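Local atomic coordinates of endoglucanase (Humicola insolens, PDB entry 1DYS), a protein that hydrolyses internal beta-1,4-glucosidic bonds of cellulose as a family 6 glycoside hydrolase and so takes part in the recycling of plant biomass. Residues V181-G184 with G185-G188; L187-A190 with D191-E194; T196-E199 with V200-I203; T248-A251 with N252-Q256. One frame throughout, in Å; residues are numbered along the deposited sequence.

In the fold
All four contacts are local, each within one continuous piece of chain, and none closes a long loop. Contact 1 is the turn after strand 175-180 of the parallel sheet, where short helix 184-187 begins. Contact 2 starts on residues it shares with contact 1, Leu187 and Gly188, and leads into helix 190-207. Contact 3 lies further along that same helix. Contact 4 follows much later in the chain, on helix 243-255. No contact nests inside another. Helices 190-207 and 243-255 pack against each other: Leu193 of contact 2 meets Asn249 and Ile250 of contact 4, while Ala197 and Val200 of contact 3 meet Met254.

Contact 1 of 4, residues V181-G184 with G185-G188; sequences VANG and GWLG
The indole of Trp186 has the amide of Asn183 at its edge, with ND2 near the ring plane. The two side chains cross at about a right angle, and the amide is turned 66° against the ring. ND2 of Asn183 lies 4.0 Å from CB of Trp186. The methyl of Ala182 approaches the same ring obliquely, with its CB 3.8 Å from CE3 of Trp186. CG of Trp186 stands opposite the backbone N (chi1 -165°), which carries the indole over to Ala182. Asn183 is the N-cap of helix 184-187. OD1 of Asn183 accepts from Gly185 N at 2.9 Å, and the donor sits above the amide plane. A second donor, Asn224, also reaches this oxygen. The backbone O of Asn183 takes two N-H groups, Trp186 N at 3.0 Å and Leu187 N at 3.2 Å. With an alanine in place of Asn183, Gly185 N would probably lose its capping acceptor and the Trp186 edge its amide neighbour. Asn183 and Trp186 probably bind substrate, and Trp186 also touches Asp139, a probable proton donor. Leu187 CD1 packs on Ala182 CB at 3.9 Å. The turn follows strand 175-180 of the parallel sheet. Leu187 leans on helices 140-146 and 243-255, and Trp186 NE1 bonds to Thr146 at the end of the first of them.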
loop_
_atom_site.group_PDB
_atom_site.type_symbol
_atom_site.label_atom_id
_atom_site.label_comp_id
_atom_site.label_asym_id
_atom_site.label_seq_id
_atom_site.Cartn_x
_atom_site.Cartn_y
_atom_site.Cartn_z
ATOM N N VAL A 181 2.869 -18.777 12.664
ATOM C CA VAL A 181 3.999 -18.707 13.569
ATOM C C VAL A 181 5.292 -18.420 12.802
ATOM O O VAL A 181 6.397 -18.857 13.141
ATOM C CB VAL A 181 4.127 -19.949 14.480
ATOM C CG1 VAL A 181 2.872 -20.131 15.306
ATOM C CG2 VAL A 181 4.237 -21.213 13.620
ATOM N N ALA A 182 5.257 -17.430 11.895
ATOM C CA ALA A 182 6.441 -16.886 11.225
ATOM C C ALA A 182 7.236 -17.944 10.490
ATOM O O ALA A 182 6.702 -18.618 9.624
ATOM C CB ALA A 182 7.274 -16.142 12.275
ATOM N N ASN A 183 8.537 -18.108 10.781
ATOM C CA ASN A 183 9.308 -19.145 10.077
ATOM C C ASN A 183 10.361 -19.618 11.072
ATOM O O ASN A 183 10.609 -18.954 12.091
ATOM C CB ASN A 183 9.903 -18.662 8.767
ATOM C CG ASN A 183 11.020 -17.686 8.986
ATOM O OD1 ASN A 183 12.192 -18.075 8.987
ATOM N ND2 ASN A 183 10.702 -16.412 9.175
ATOM N N GLY A 184 11.038 -20.714 10.696
ATOM C CA GLY A 184 12.023 -21.267 11.648
ATOM C C GLY A 184 13.179 -20.358 12.008
ATOM O O GLY A 184 13.717 -20.432 13.116
ATOM N N GLY A 185 13.561 -19.424 11.144
ATOM C CA GLY A 185 14.614 -18.471 11.385
ATOM C C GLY A 185 14.305 -17.438 12.453
ATOM O O GLY A 185 15.187 -16.788 13.029
ATOM N N TRP A 186 13.021 -17.173 12.618
ATOM C CA TRP A 186 12.572 -16.189 13.588
ATOM C C TRP A 186 12.324 -16.845 14.944
ATOM O O TRP A 186 12.861 -16.413 15.954
ATOM C CB TRP A 186 11.238 -15.590 13.080
ATOM C CG TRP A 186 10.793 -14.327 13.760
ATOM C CD1 TRP A 186 11.000 -13.907 15.045
ATOM C CD2 TRP A 186 9.993 -13.281 13.151
ATOM N NE1 TRP A 186 10.421 -12.671 15.273
ATOM C CE2 TRP A 186 9.801 -12.277 14.103
ATOM C CE3 TRP A 186 9.455 -13.095 11.866
ATOM C CZ2 TRP A 186 9.078 -11.107 13.856
ATOM C CZ3 TRP A 186 8.743 -11.927 11.634
ATOM C CH2 TRP A 186 8.538 -10.957 12.610
ATOM N N LEU A 187 11.476 -17.859 14.976
ATOM C CA LEU A 187 10.985 -18.455 16.200
ATOM C C LEU A 187 11.386 -19.917 16.424
ATOM O O LEU A 187 10.865 -20.516 17.380
ATOM C CB LEU A 187 9.452 -18.405 16.183
ATOM C CG LEU A 187 8.828 -17.006 16.068
ATOM C CD1 LEU A 187 7.308 -17.086 16.110
ATOM C CD2 LEU A 187 9.380 -16.141 17.181
ATOM N N GLY A 188 12.254 -20.396 15.562
ATOM C CA GLY A 188 12.700 -21.794 15.624
ATOM C C GLY A 188 13.904 -22.020 16.520
ATOM O O GLY A 188 14.223 -23.174 16.805
#

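Contact 2 of 4, residues L187-A190 with D191-E194; sequences LGWA and DKLE
Trp189 O accepts from Lys192 N at 3.0 Å, and weakly from Leu193 N. The indole NE1 of Trp189 bonds to Gly185 O. One water accepts from Glu194 N and donates to Ala190 O. This is the first turn of helix 190-207, entered from the loop after helix 184-187. Among the charged groups, Lys192 NZ makes a salt bridge to Asp191 OD1 at 3.1 Å, meeting the carboxylate from above its plane. The lysine chain bends at chi2, chi3 and chi4 to bring NZ back to its neighbour. Glu194 has its salt bridge with Arg257. The remaining contacts are van der Waals. Asp191 OD1 rests 3.6 Å from CB of Trp189. CG of Lys192 lies at the edge of the Trp189 ring, near its plane. CB of Lys192 packs 3.4 Å from Leu187 O, a buried oxygen that has no polar partner in the model. Leu193 lays CG 3.4 Å from Trp189 O and CD2 3.7 Å from Gly188 O. An alanine in place of Leu193 would probably open a gap between these carbonyls and Ile250 of helix 243-255.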
loop_
_atom_site.group_PDB
_atom_site.type_symbol
_atom_site.label_atom_id
_atom_site.label_comp_id
_atom_site.label_asym_id
_atom_site.label_seq_id
_atom_site.Cartn_x
_atom_site.Cartn_y
_atom_site.Cartn_z
ATOM N N LEU A 187 11.476 -17.859 14.976
ATOM C CA LEU A 187 10.985 -18.455 16.200
ATOM C C LEU A 187 11.386 -19.917 16.424
ATOM O O LEU A 187 10.865 -20.516 17.380
ATOM C CB LEU A 187 9.452 -18.405 16.183
ATOM C CG LEU A 187 8.828 -17.006 16.068
ATOM C CD1 LEU A 187 7.308 -17.086 16.110
ATOM C CD2 LEU A 187 9.380 -16.141 17.181
ATOM N N GLY A 188 12.254 -20.396 15.562
ATOM C CA GLY A 188 12.700 -21.794 15.624
ATOM C C GLY A 188 13.904 -22.020 16.520
ATOM O O GLY A 188 14.223 -23.174 16.805
ATOM N N TRP A 189 14.593 -20.968 16.913
ATOM C CA TRP A 189 15.719 -21.114 17.832
ATOM C C TRP A 189 15.268 -21.759 19.129
ATOM O O TRP A 189 14.128 -21.667 19.554
ATOM C CB TRP A 189 16.252 -19.725 18.219
ATOM C CG TRP A 189 16.689 -19.035 16.954
ATOM C CD1 TRP A 189 15.983 -18.092 16.256
ATOM C CD2 TRP A 189 17.897 -19.267 16.234
ATOM N NE1 TRP A 189 16.711 -17.712 15.147
ATOM C CE2 TRP A 189 17.880 -18.419 15.111
ATOM C CE3 TRP A 189 18.993 -20.130 16.431
ATOM C CZ2 TRP A 189 18.926 -18.381 14.188
ATOM C CZ3 TRP A 189 20.023 -20.070 15.507
ATOM C CH2 TRP A 189 19.989 -19.217 14.396
ATOM N N ALA A 190 16.245 -22.352 19.810
ATOM C CA ALA A 190 15.988 -22.959 21.115
ATOM C C ALA A 190 15.281 -22.050 22.095
ATOM O O ALA A 190 14.254 -22.414 22.666
ATOM C CB ALA A 190 17.375 -23.345 21.661
ATOM N N ASP A 191 15.801 -20.855 22.346
ATOM C CA ASP A 191 15.219 -19.900 23.277
ATOM C C ASP A 191 13.942 -19.235 22.774
ATOM O O ASP A 191 13.443 -18.391 23.520
ATOM C CB ASP A 191 16.245 -18.826 23.637
ATOM C CG ASP A 191 16.457 -17.751 22.592
ATOM O OD1 ASP A 191 16.169 -17.942 21.388
ATOM O OD2 ASP A 191 16.939 -16.657 22.985
ATOM N N LYS A 192 13.446 -19.561 21.578
ATOM C CA LYS A 192 12.231 -18.995 21.064
ATOM C C LYS A 192 11.046 -19.937 20.963
ATOM O O LYS A 192 9.928 -19.425 20.895
ATOM C CB LYS A 192 12.399 -18.469 19.621
ATOM C CG LYS A 192 13.347 -17.291 19.515
ATOM C CD LYS A 192 12.693 -16.060 20.124
ATOM C CE LYS A 192 13.621 -15.433 21.149
ATOM N NZ LYS A 192 14.965 -15.191 20.555
ATOM N N LEU A 193 11.239 -21.247 20.996
ATOM C CA LEU A 193 10.122 -22.183 20.881
ATOM C C LEU A 193 9.092 -22.101 21.987
ATOM O O LEU A 193 7.872 -22.231 21.757
ATOM C CB LEU A 193 10.662 -23.619 20.807
ATOM C CG LEU A 193 11.675 -23.965 19.726
ATOM C CD1 LEU A 193 12.451 -25.216 20.142
ATOM C CD2 LEU A 193 11.008 -24.176 18.378
ATOM N N GLU A 194 9.566 -21.940 23.234
ATOM C CA GLU A 194 8.591 -21.852 24.340
ATOM C C GLU A 194 7.874 -20.523 24.395
ATOM O O GLU A 194 6.649 -20.460 24.471
ATOM C CB GLU A 194 9.160 -22.258 25.693
ATOM C CG GLU A 194 9.418 -23.764 25.742
ATOM C CD GLU A 194 8.159 -24.610 25.703
ATOM O OE1 GLU A 194 7.030 -24.080 25.862
ATOM O OE2 GLU A 194 8.331 -25.838 25.510
HETATM O O HOH W 1 12.361 -22.076 24.290
#

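Contact 3 of 4, residues T196-E199 with V200-I203; sequences TAQE and VATI
Thr202 grips Gln198 O twice. Thr202 N donates to Gln198 O at 2.9 Å. Thr202 OG1 donates to the same Gln198 O at 3.1 Å, and the two come from opposite faces of the carbonyl plane. OG1 stands beside the backbone N, with chi1 -63°, which turns the hydroxyl back toward Gln198 O. The N-H groups of Val200, Ala201 and Ile203 each bond to the carbonyl four residues earlier in helix 190-207. The tightly packed side belongs to Val200 and Ile203. CG2 of Val200 sits 3.4 Å from Thr196 O. CG1 and CD1 of Ile203 lie along Glu199 O, the nearer being CG1 at 3.4 Å. Val200 and Ile203 both touch Ile141 of helix 140-146, and Val200 also touches Met254 of helix 243-255. Glu199 is buried too, where its carboxylate meets Arg156 in a salt bridge and accepts from Gln160.

The solvent side is looser. Gln198 is exposed, and its chain bends at chi2 (61°) so that NE2 comes 3.5 Å from Thr202 OG1, the two side chains crossing at a slant. OE1 of Gln198 bonds to Arg257. The hydroxyl bond probably fixes the rotation of the Thr202 side chain, and Arg156 of helix 150-169 probably offsets the buried charge of Glu199.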
loop_
_atom_site.group_PDB
_atom_site.type_symbol
_atom_site.label_atom_id
_atom_site.label_comp_id
_atom_site.label_asym_id
_atom_site.label_seq_id
_atom_site.Cartn_x
_atom_site.Cartn_y
_atom_site.Cartn_z
ATOM N N THR A 196 7.136 -18.824 21.958
ATOM C CA THR A 196 6.119 -18.931 20.905
ATOM C C THR A 196 4.906 -19.717 21.349
ATOM O O THR A 196 3.741 -19.342 21.163
ATOM C CB THR A 196 6.726 -19.594 19.646
ATOM O OG1 THR A 196 7.816 -18.742 19.265
ATOM C CG2 THR A 196 5.718 -19.665 18.521
ATOM N N ALA A 197 5.115 -20.861 22.029
ATOM C CA ALA A 197 3.984 -21.627 22.531
ATOM C C ALA A 197 3.174 -20.901 23.585
ATOM O O ALA A 197 1.960 -21.069 23.656
ATOM C CB ALA A 197 4.474 -22.970 23.101
ATOM N N GLN A 198 3.846 -20.088 24.403
ATOM C CA GLN A 198 3.199 -19.314 25.451
ATOM C C GLN A 198 2.262 -18.279 24.827
ATOM O O GLN A 198 1.145 -18.049 25.282
ATOM C CB GLN A 198 4.245 -18.629 26.351
ATOM C CG GLN A 198 3.586 -17.824 27.488
ATOM C CD GLN A 198 2.788 -18.819 28.338
ATOM O OE1 GLN A 198 3.420 -19.742 28.856
ATOM N NE2 GLN A 198 1.474 -18.677 28.443
ATOM N N GLU A 199 2.770 -17.651 23.755
ATOM C CA GLU A 199 1.950 -16.671 23.030
ATOM C C GLU A 199 0.689 -17.296 22.481
ATOM O O GLU A 199 -0.403 -16.712 22.591
ATOM C CB GLU A 199 2.770 -16.020 21.924
ATOM C CG GLU A 199 2.488 -14.553 21.670
ATOM C CD GLU A 199 2.147 -13.714 22.879
ATOM O OE1 GLU A 199 2.713 -13.863 23.972
ATOM O OE2 GLU A 199 1.251 -12.842 22.695
ATOM N N VAL A 200 0.786 -18.472 21.851
ATOM C CA VAL A 200 -0.380 -19.188 21.362
ATOM C C VAL A 200 -1.303 -19.558 22.521
ATOM O O VAL A 200 -2.512 -19.426 22.389
ATOM C CB VAL A 200 0.105 -20.430 20.581
ATOM C CG1 VAL A 200 -1.038 -21.335 20.217
ATOM C CG2 VAL A 200 0.897 -19.995 19.341
ATOM N N ALA A 201 -0.717 -20.036 23.641
ATOM C CA ALA A 201 -1.615 -20.389 24.744
ATOM C C ALA A 201 -2.390 -19.146 25.209
ATOM O O ALA A 201 -3.595 -19.267 25.452
ATOM C CB ALA A 201 -0.923 -21.070 25.907
ATOM N N THR A 202 -1.737 -18.018 25.388
ATOM C CA THR A 202 -2.401 -16.788 25.823
ATOM C C THR A 202 -3.482 -16.359 24.853
ATOM O O THR A 202 -4.567 -15.975 25.290
ATOM C CB THR A 202 -1.363 -15.672 25.996
ATOM O OG1 THR A 202 -0.455 -16.066 27.028
ATOM C CG2 THR A 202 -2.003 -14.336 26.327
ATOM N N ILE A 203 -3.197 -16.368 23.544
ATOM C CA ILE A 203 -4.193 -16.022 22.548
ATOM C C ILE A 203 -5.393 -16.947 22.548
ATOM O O ILE A 203 -6.527 -16.479 22.364
ATOM C CB ILE A 203 -3.582 -16.001 21.123
ATOM C CG1 ILE A 203 -2.737 -14.724 21.052
ATOM C CG2 ILE A 203 -4.605 -16.076 20.008
ATOM C CD1 ILE A 203 -1.695 -14.754 19.966
#

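Contact 4 of 4, residues T248-A251 with N252-Q256; sequences TNIA and NAMRQ
Thr248 O accepts from Asn252 N at 2.8 Å, an alpha-helical bond of helix 243-255. The next three links follow the same pattern. Ala253 N reaches Asn249 O, Met254 N reaches Ile250 O at 2.9 Å, and Arg255 N reaches Ala251 O. The Met254 bond is the straightest of the four, with an N-H...O angle of 166°. Side chains add to these bonds on the polar face. One water donates to Asn249 OD1 and accepts from Asn252 ND2, at 2.7 Å from each, and so spans one turn. The amide oxygen, Asn252 OD1, takes a weak bond from Arg255 NH1. CG of Asn252 lies at the edge of the guanidinium, in its plane, while Ala251 O lies over one face, offset toward the rim. Thr248 and Asn252 run side by side, with the methyl CG2 of Thr248 3.6 Å from ND2 of Asn252. The Thr248 hydroxyl turns to Asn300 and Asn302, and Asn249 ND2 donates to Ser240. The apolar face, formed by Ile250 and Met254, looks toward helix 190-207. Met254 and Ile250 lie alongside each other and point the same way. The methionine chain bends at chi2 (-71°), which sets its terminal methyl CE 3.5 Å from CG2 of Ile250.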
loop_
_atom_site.group_PDB
_atom_site.type_symbol
_atom_site.label_atom_id
_atom_site.label_comp_id
_atom_site.label_asym_id
_atom_site.label_seq_id
_atom_site.Cartn_x
_atom_site.Cartn_y
_atom_site.Cartn_z
ATOM N N THR A 248 7.974 -29.856 13.649
ATOM C CA THR A 248 8.079 -30.849 14.735
ATOM C C THR A 248 8.448 -30.234 16.072
ATOM O O THR A 248 7.895 -30.618 17.112
ATOM C CB THR A 248 9.101 -31.946 14.338
ATOM O OG1 THR A 248 8.549 -32.640 13.222
ATOM C CG2 THR A 248 9.363 -32.906 15.501
ATOM N N ASN A 249 9.307 -29.220 16.125
ATOM C CA ASN A 249 9.780 -28.594 17.340
ATOM C C ASN A 249 8.645 -27.806 17.991
ATOM O O ASN A 249 8.455 -27.897 19.195
ATOM C CB ASN A 249 10.976 -27.704 17.059
ATOM C CG ASN A 249 12.234 -28.508 16.751
ATOM O OD1 ASN A 249 12.351 -29.690 17.118
ATOM N ND2 ASN A 249 13.163 -27.856 16.072
ATOM N N ILE A 250 7.926 -27.042 17.149
ATOM C CA ILE A 250 6.780 -26.320 17.685
ATOM C C ILE A 250 5.730 -27.340 18.117
ATOM O O ILE A 250 5.209 -27.239 19.232
ATOM C CB ILE A 250 6.163 -25.290 16.712
ATOM C CG1 ILE A 250 7.099 -24.108 16.491
ATOM C CG2 ILE A 250 4.802 -24.831 17.260
ATOM C CD1 ILE A 250 7.286 -23.136 17.637
ATOM N N ALA A 251 5.451 -28.351 17.279
ATOM C CA ALA A 251 4.417 -29.338 17.631
ATOM C C ALA A 251 4.734 -30.055 18.939
ATOM O O ALA A 251 3.831 -30.261 19.745
ATOM C CB ALA A 251 4.266 -30.323 16.477
ATOM N N ASN A 252 6.010 -30.308 19.205
ATOM C CA ASN A 252 6.423 -30.936 20.472
ATOM C C ASN A 252 6.220 -30.034 21.679
ATOM O O ASN A 252 5.727 -30.464 22.741
ATOM C CB ASN A 252 7.883 -31.395 20.311
ATOM C CG ASN A 252 8.038 -32.595 19.394
ATOM O OD1 ASN A 252 7.071 -33.182 18.891
ATOM N ND2 ASN A 252 9.256 -33.031 19.086
ATOM N N ALA A 253 6.499 -28.730 21.560
ATOM C CA ALA A 253 6.294 -27.743 22.590
ATOM C C ALA A 253 4.797 -27.593 22.862
ATOM O O ALA A 253 4.406 -27.508 24.025
ATOM C CB ALA A 253 6.870 -26.379 22.247
ATOM N N MET A 254 3.973 -27.550 21.820
ATOM C CA MET A 254 2.536 -27.439 21.984
ATOM C C MET A 254 1.905 -28.636 22.672
ATOM O O MET A 254 0.978 -28.527 23.465
ATOM C CB MET A 254 1.870 -27.262 20.604
ATOM C CG MET A 254 2.350 -25.983 19.928
ATOM S SD MET A 254 1.729 -24.443 20.673
ATOM C CE MET A 254 2.637 -23.294 19.614
ATOM N N ARG A 255 2.350 -29.814 22.254
ATOM C CA ARG A 255 1.848 -31.084 22.767
ATOM C C ARG A 255 1.955 -31.217 24.268
ATOM O O ARG A 255 1.039 -31.643 24.971
ATOM C CB ARG A 255 2.679 -32.167 22.054
ATOM C CG ARG A 255 2.409 -33.551 22.620
ATOM C CD ARG A 255 3.050 -34.598 21.740
ATOM N NE ARG A 255 2.576 -34.516 20.360
ATOM C CZ ARG A 255 3.336 -34.224 19.322
ATOM N NH1 ARG A 255 4.624 -33.936 19.507
ATOM N NH2 ARG A 255 2.869 -34.166 18.092
ATOM N N GLN A 256 3.082 -30.785 24.833
ATOM C CA GLN A 256 3.399 -30.782 26.234
ATOM C C GLN A 256 2.560 -29.796 27.037
ATOM O O GLN A 256 2.527 -29.842 28.272
ATOM C CB GLN A 256 4.865 -30.397 26.467
ATOM C CG GLN A 256 5.853 -31.524 26.296
ATOM C CD GLN A 256 5.296 -32.854 26.785
ATOM O OE1 GLN A 256 5.210 -33.798 26.007
ATOM N NE2 GLN A 256 4.867 -32.890 28.037
HETATM O O HOH W 2 11.498 -31.459 19.033
#